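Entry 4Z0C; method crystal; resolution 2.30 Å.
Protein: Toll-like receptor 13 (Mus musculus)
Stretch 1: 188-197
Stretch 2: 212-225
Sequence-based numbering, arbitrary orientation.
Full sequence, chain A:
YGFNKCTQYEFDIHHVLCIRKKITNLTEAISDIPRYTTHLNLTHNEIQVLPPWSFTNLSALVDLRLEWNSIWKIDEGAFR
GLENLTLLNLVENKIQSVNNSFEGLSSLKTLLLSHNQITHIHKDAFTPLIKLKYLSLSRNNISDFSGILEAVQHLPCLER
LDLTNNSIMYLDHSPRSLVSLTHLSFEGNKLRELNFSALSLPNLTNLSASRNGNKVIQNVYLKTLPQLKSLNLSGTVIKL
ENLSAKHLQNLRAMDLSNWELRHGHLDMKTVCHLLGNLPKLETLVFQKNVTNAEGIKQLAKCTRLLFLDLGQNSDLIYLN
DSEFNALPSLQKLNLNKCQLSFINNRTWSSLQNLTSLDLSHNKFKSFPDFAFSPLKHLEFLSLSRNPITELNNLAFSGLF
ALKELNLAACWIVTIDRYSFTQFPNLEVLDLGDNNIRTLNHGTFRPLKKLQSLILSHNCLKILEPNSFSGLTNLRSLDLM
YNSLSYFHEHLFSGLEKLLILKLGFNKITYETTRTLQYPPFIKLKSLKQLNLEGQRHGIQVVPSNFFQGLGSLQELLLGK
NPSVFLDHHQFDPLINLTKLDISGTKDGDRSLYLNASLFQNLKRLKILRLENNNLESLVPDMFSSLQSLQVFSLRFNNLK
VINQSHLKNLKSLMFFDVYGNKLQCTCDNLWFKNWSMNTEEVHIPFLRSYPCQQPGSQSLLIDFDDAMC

Stretch 1 188-197: GNKLRELNFS
Stretch 2, residues 212-225: NGNKVIQNVYLKTL

Two neighbouring segments of Toll-like receptor 13 pack side by side as a short parallel beta ladder, flanked by a buried asparagine at one end, with apolar packing on the Leu 194 and Val 220 face and around Ile 217 just before the ladder, and with 892 Å² buried in all. Leu 194 (phi/psi -128/42) pairs with Val 220 (-124/129; CA to CA 4.5 Å) and Asn 195 (-94/103) with Tyr 221 (-148/114; CA to CA 4.4 Å); the psi of Leu 194 is far from a regular strand value. Three backbone hydrogen bonds fix this register: Leu 194 N to Asn 219 O, 2.9 Å; Tyr 221 N to Leu 194 O, 3.0 Å; and Phe 196 N to Tyr 221 O, 3.0 Å. Leu 194 thus both donates and accepts, as parallel pairing requires.

Upstream, where Lys 190 lies beside Asn 212 (CA to CA 4.6 Å), a side chain replaces strand pairing. Asn 212 (chi1 -90°, chi2 -88°) accepts at OD1 from Leu 191 N at 3.0 Å and a nearly straight 168°; its amide thus satisfies a buried backbone NH. Next comes Gly 213, whose phi/psi of 109/-172 would jam a CB against the preceding carbonyl oxygen.

Ile 217 (mt) points toward the first segment, its CD1 4.3 Å from Leu 191 CB and 4.2 Å from Leu 194 CG. Both leucines are also mt. Val 220 (t) shares a sheet face with Leu 194, CG1 to CB 4.2 Å. Such branched apolar groups fill this space without needing polar partners.

On the other face, Asn 195 (t, chi2 4°) uses OD1 to accept from Ser 197 N at 3.2 Å and Ser 197 OG at 2.9 Å, tying the strand's end to the loop that follows. The same OD1 lies 3.4 Å from Tyr 221 CB. Tyr 221 (t, chi2 85°) has its CD2 3.3 Å from Ser 197 OG, so its ring lies alongside this polar pair. Phe 196 (m, chi2 80°) brings CD1 to 3.9 Å from Leu 222 CD2. A type I turn, Leu 222 to Leu 225, closed by Leu 225 N to Leu 222 O at 2.9 Å, carries Thr 224, whose CG2 approaches Phe 196 O to 3.0 Å.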

# COMPACT_ATOMS: atom_id res chain seq x y z
N GLY A 188 18.68 -24.19 26.83
CA GLY A 188 18.24 -23.02 27.56
C GLY A 188 17.98 -23.28 29.03
O GLY A 188 17.15 -22.63 29.65
N ASN A 189 18.71 -24.23 29.58
CA ASN A 189 18.70 -24.43 31.02
C ASN A 189 19.95 -23.81 31.63
O ASN A 189 20.56 -22.91 31.05
CB ASN A 189 18.63 -25.91 31.35
CG ASN A 189 17.24 -26.45 31.23
OD1 ASN A 189 16.52 -26.53 32.22
ND2 ASN A 189 16.84 -26.83 30.02
N LYS A 190 20.33 -24.30 32.80
CA LYS A 190 21.52 -23.77 33.46
C LYS A 190 22.42 -24.89 33.97
O LYS A 190 22.90 -24.85 35.10
CB LYS A 190 21.13 -22.77 34.56
CG LYS A 190 19.68 -22.85 34.97
CD LYS A 190 19.11 -21.48 35.19
CE LYS A 190 19.75 -20.82 36.39
NZ LYS A 190 19.33 -21.45 37.68
N LEU A 191 22.63 -25.89 33.11
CA LEU A 191 23.44 -27.06 33.41
C LEU A 191 24.86 -26.75 33.81
O LEU A 191 25.55 -26.00 33.12
CB LEU A 191 23.49 -28.00 32.21
CG LEU A 191 22.23 -28.79 31.90
CD1 LEU A 191 22.42 -29.57 30.61
CD2 LEU A 191 21.92 -29.71 33.06
N ARG A 192 25.31 -27.36 34.91
CA ARG A 192 26.70 -27.23 35.35
C ARG A 192 27.46 -28.48 34.96
O ARG A 192 28.68 -28.50 35.03
CB ARG A 192 26.78 -27.05 36.87
CG ARG A 192 26.13 -25.79 37.40
CD ARG A 192 27.12 -24.66 37.63
NE ARG A 192 26.45 -23.46 38.11
CZ ARG A 192 26.17 -23.21 39.38
NH1 ARG A 192 25.55 -22.09 39.72
NH2 ARG A 192 26.50 -24.09 40.32
N GLU A 193 26.75 -29.51 34.53
CA GLU A 193 27.39 -30.78 34.22
C GLU A 193 26.75 -31.47 33.01
O GLU A 193 25.59 -31.24 32.69
CB GLU A 193 27.29 -31.73 35.43
CG GLU A 193 26.04 -32.61 35.39
CD GLU A 193 25.67 -33.22 36.73
OE1 GLU A 193 25.24 -32.47 37.64
OE2 GLU A 193 25.78 -34.46 36.87
N LEU A 194 27.53 -32.31 32.34
CA LEU A 194 27.02 -33.16 31.28
C LEU A 194 27.41 -34.61 31.53
O LEU A 194 27.81 -35.33 30.62
CB LEU A 194 27.53 -32.68 29.91
CG LEU A 194 26.76 -31.52 29.27
CD1 LEU A 194 27.41 -31.05 27.98
CD2 LEU A 194 25.32 -31.92 29.02
N ASN A 195 27.30 -35.03 32.79
CA ASN A 195 27.69 -36.38 33.20
C ASN A 195 26.49 -37.33 33.18
O ASN A 195 25.66 -37.32 34.09
CB ASN A 195 28.31 -36.31 34.61
CG ASN A 195 28.74 -37.66 35.14
OD1 ASN A 195 28.66 -38.68 34.45
ND2 ASN A 195 29.18 -37.69 36.40
N PHE A 196 26.40 -38.17 32.15
CA PHE A 196 25.25 -39.07 32.03
C PHE A 196 25.49 -40.52 32.50
O PHE A 196 24.82 -41.43 32.04
CB PHE A 196 24.72 -39.09 30.58
CG PHE A 196 23.94 -37.87 30.19
CD1 PHE A 196 24.58 -36.70 29.82
CD2 PHE A 196 22.55 -37.89 30.18
CE1 PHE A 196 23.86 -35.58 29.45
CE2 PHE A 196 21.83 -36.76 29.81
CZ PHE A 196 22.49 -35.60 29.45
N SER A 197 26.45 -40.74 33.41
CA SER A 197 26.75 -42.08 33.95
C SER A 197 25.53 -42.87 34.41
O SER A 197 25.24 -43.94 33.89
CB SER A 197 27.71 -41.95 35.13
OG SER A 197 29.01 -41.59 34.69
N ASN A 212 23.37 -23.06 27.76
CA ASN A 212 23.24 -23.43 29.17
C ASN A 212 23.96 -22.59 30.23
O ASN A 212 24.26 -23.09 31.31
CB ASN A 212 23.55 -24.92 29.40
CG ASN A 212 22.31 -25.79 29.29
OD1 ASN A 212 21.61 -26.01 30.28
ND2 ASN A 212 22.06 -26.32 28.11
N GLY A 213 24.23 -21.32 29.95
CA GLY A 213 24.70 -20.45 31.02
C GLY A 213 26.15 -20.01 30.98
O GLY A 213 26.86 -20.25 30.00
N ASN A 214 26.57 -19.35 32.05
CA ASN A 214 27.90 -18.75 32.12
C ASN A 214 29.01 -19.72 32.53
O ASN A 214 30.06 -19.77 31.91
CB ASN A 214 27.87 -17.56 33.09
CG ASN A 214 27.01 -16.41 32.59
OD1 ASN A 214 25.98 -16.10 33.20
ND2 ASN A 214 27.42 -15.79 31.50
N LYS A 215 28.74 -20.50 33.57
CA LYS A 215 29.73 -21.45 34.10
C LYS A 215 30.16 -22.53 33.11
O LYS A 215 29.33 -23.20 32.50
CB LYS A 215 29.23 -22.10 35.40
CG LYS A 215 29.39 -21.20 36.62
CD LYS A 215 30.23 -21.87 37.72
CE LYS A 215 31.73 -21.83 37.40
NZ LYS A 215 32.58 -22.39 38.50
N VAL A 216 31.48 -22.66 32.95
CA VAL A 216 32.06 -23.63 32.02
C VAL A 216 31.88 -25.08 32.50
O VAL A 216 32.12 -25.41 33.66
CB VAL A 216 33.55 -23.33 31.75
CG1 VAL A 216 34.32 -23.22 33.05
CG2 VAL A 216 34.16 -24.39 30.83
N ILE A 217 31.43 -25.94 31.59
CA ILE A 217 31.17 -27.34 31.88
C ILE A 217 32.39 -28.18 31.57
O ILE A 217 32.86 -28.21 30.43
CB ILE A 217 29.99 -27.88 31.04
CG1 ILE A 217 28.68 -27.19 31.44
CG2 ILE A 217 29.87 -29.38 31.23
CD1 ILE A 217 27.47 -27.59 30.58
N GLN A 218 32.90 -28.87 32.59
CA GLN A 218 34.09 -29.72 32.49
C GLN A 218 33.75 -31.18 32.71
O GLN A 218 34.40 -32.09 32.17
CB GLN A 218 35.10 -29.31 33.56
CG GLN A 218 36.01 -28.18 33.19
CD GLN A 218 36.67 -27.56 34.40
OE1 GLN A 218 36.04 -26.82 35.16
NE2 GLN A 218 37.94 -27.90 34.62
N ASN A 219 32.72 -31.40 33.52
CA ASN A 219 32.27 -32.72 33.91
C ASN A 219 31.41 -33.36 32.82
O ASN A 219 30.19 -33.23 32.85
CB ASN A 219 31.46 -32.57 35.19
CG ASN A 219 31.71 -33.66 36.19
OD1 ASN A 219 32.18 -34.74 35.85
ND2 ASN A 219 31.40 -33.37 37.45
N VAL A 220 32.03 -34.05 31.87
CA VAL A 220 31.29 -34.58 30.73
C VAL A 220 31.46 -36.08 30.57
O VAL A 220 32.58 -36.58 30.55
CB VAL A 220 31.77 -33.94 29.41
CG1 VAL A 220 30.93 -34.45 28.25
CG2 VAL A 220 31.72 -32.42 29.50
N TYR A 221 30.36 -36.81 30.45
CA TYR A 221 30.46 -38.24 30.28
C TYR A 221 29.32 -38.77 29.43
O TYR A 221 28.16 -38.78 29.86
CB TYR A 221 30.45 -38.96 31.63
CG TYR A 221 30.73 -40.45 31.54
CD1 TYR A 221 32.04 -40.93 31.50
CD2 TYR A 221 29.68 -41.37 31.48
CE1 TYR A 221 32.30 -42.29 31.42
CE2 TYR A 221 29.94 -42.74 31.40
CZ TYR A 221 31.25 -43.19 31.37
OH TYR A 221 31.51 -44.54 31.28
N LEU A 222 29.66 -39.27 28.24
CA LEU A 222 28.66 -39.62 27.24
C LEU A 222 28.74 -41.06 26.72
O LEU A 222 28.04 -41.41 25.77
CB LEU A 222 28.73 -38.64 26.06
CG LEU A 222 28.62 -37.12 26.32
CD1 LEU A 222 28.79 -36.36 25.02
CD2 LEU A 222 27.30 -36.74 27.00
N LYS A 223 29.62 -41.88 27.32
CA LYS A 223 29.77 -43.31 26.97
C LYS A 223 28.44 -44.03 26.91
O LYS A 223 28.17 -44.84 26.00
CB LYS A 223 30.64 -44.01 28.02
CG LYS A 223 30.31 -45.49 28.24
CD LYS A 223 31.24 -46.42 27.47
CE LYS A 223 31.58 -47.65 28.30
NZ LYS A 223 33.04 -47.98 28.25
N THR A 224 27.61 -43.68 27.87
CA THR A 224 26.31 -44.26 28.04
C THR A 224 25.29 -43.91 26.93
O THR A 224 24.15 -44.40 26.94
CB THR A 224 25.80 -43.85 29.43
OG1 THR A 224 25.03 -44.91 30.00
CG2 THR A 224 24.95 -42.64 29.32
N LEU A 225 25.69 -43.06 25.98
CA LEU A 225 24.86 -42.78 24.79
C LEU A 225 25.54 -43.27 23.51
O LEU A 225 26.04 -42.47 22.71
CB LEU A 225 24.56 -41.28 24.66
CG LEU A 225 24.29 -40.46 25.92
CD1 LEU A 225 24.02 -39.01 25.52
CD2 LEU A 225 23.14 -41.00 26.70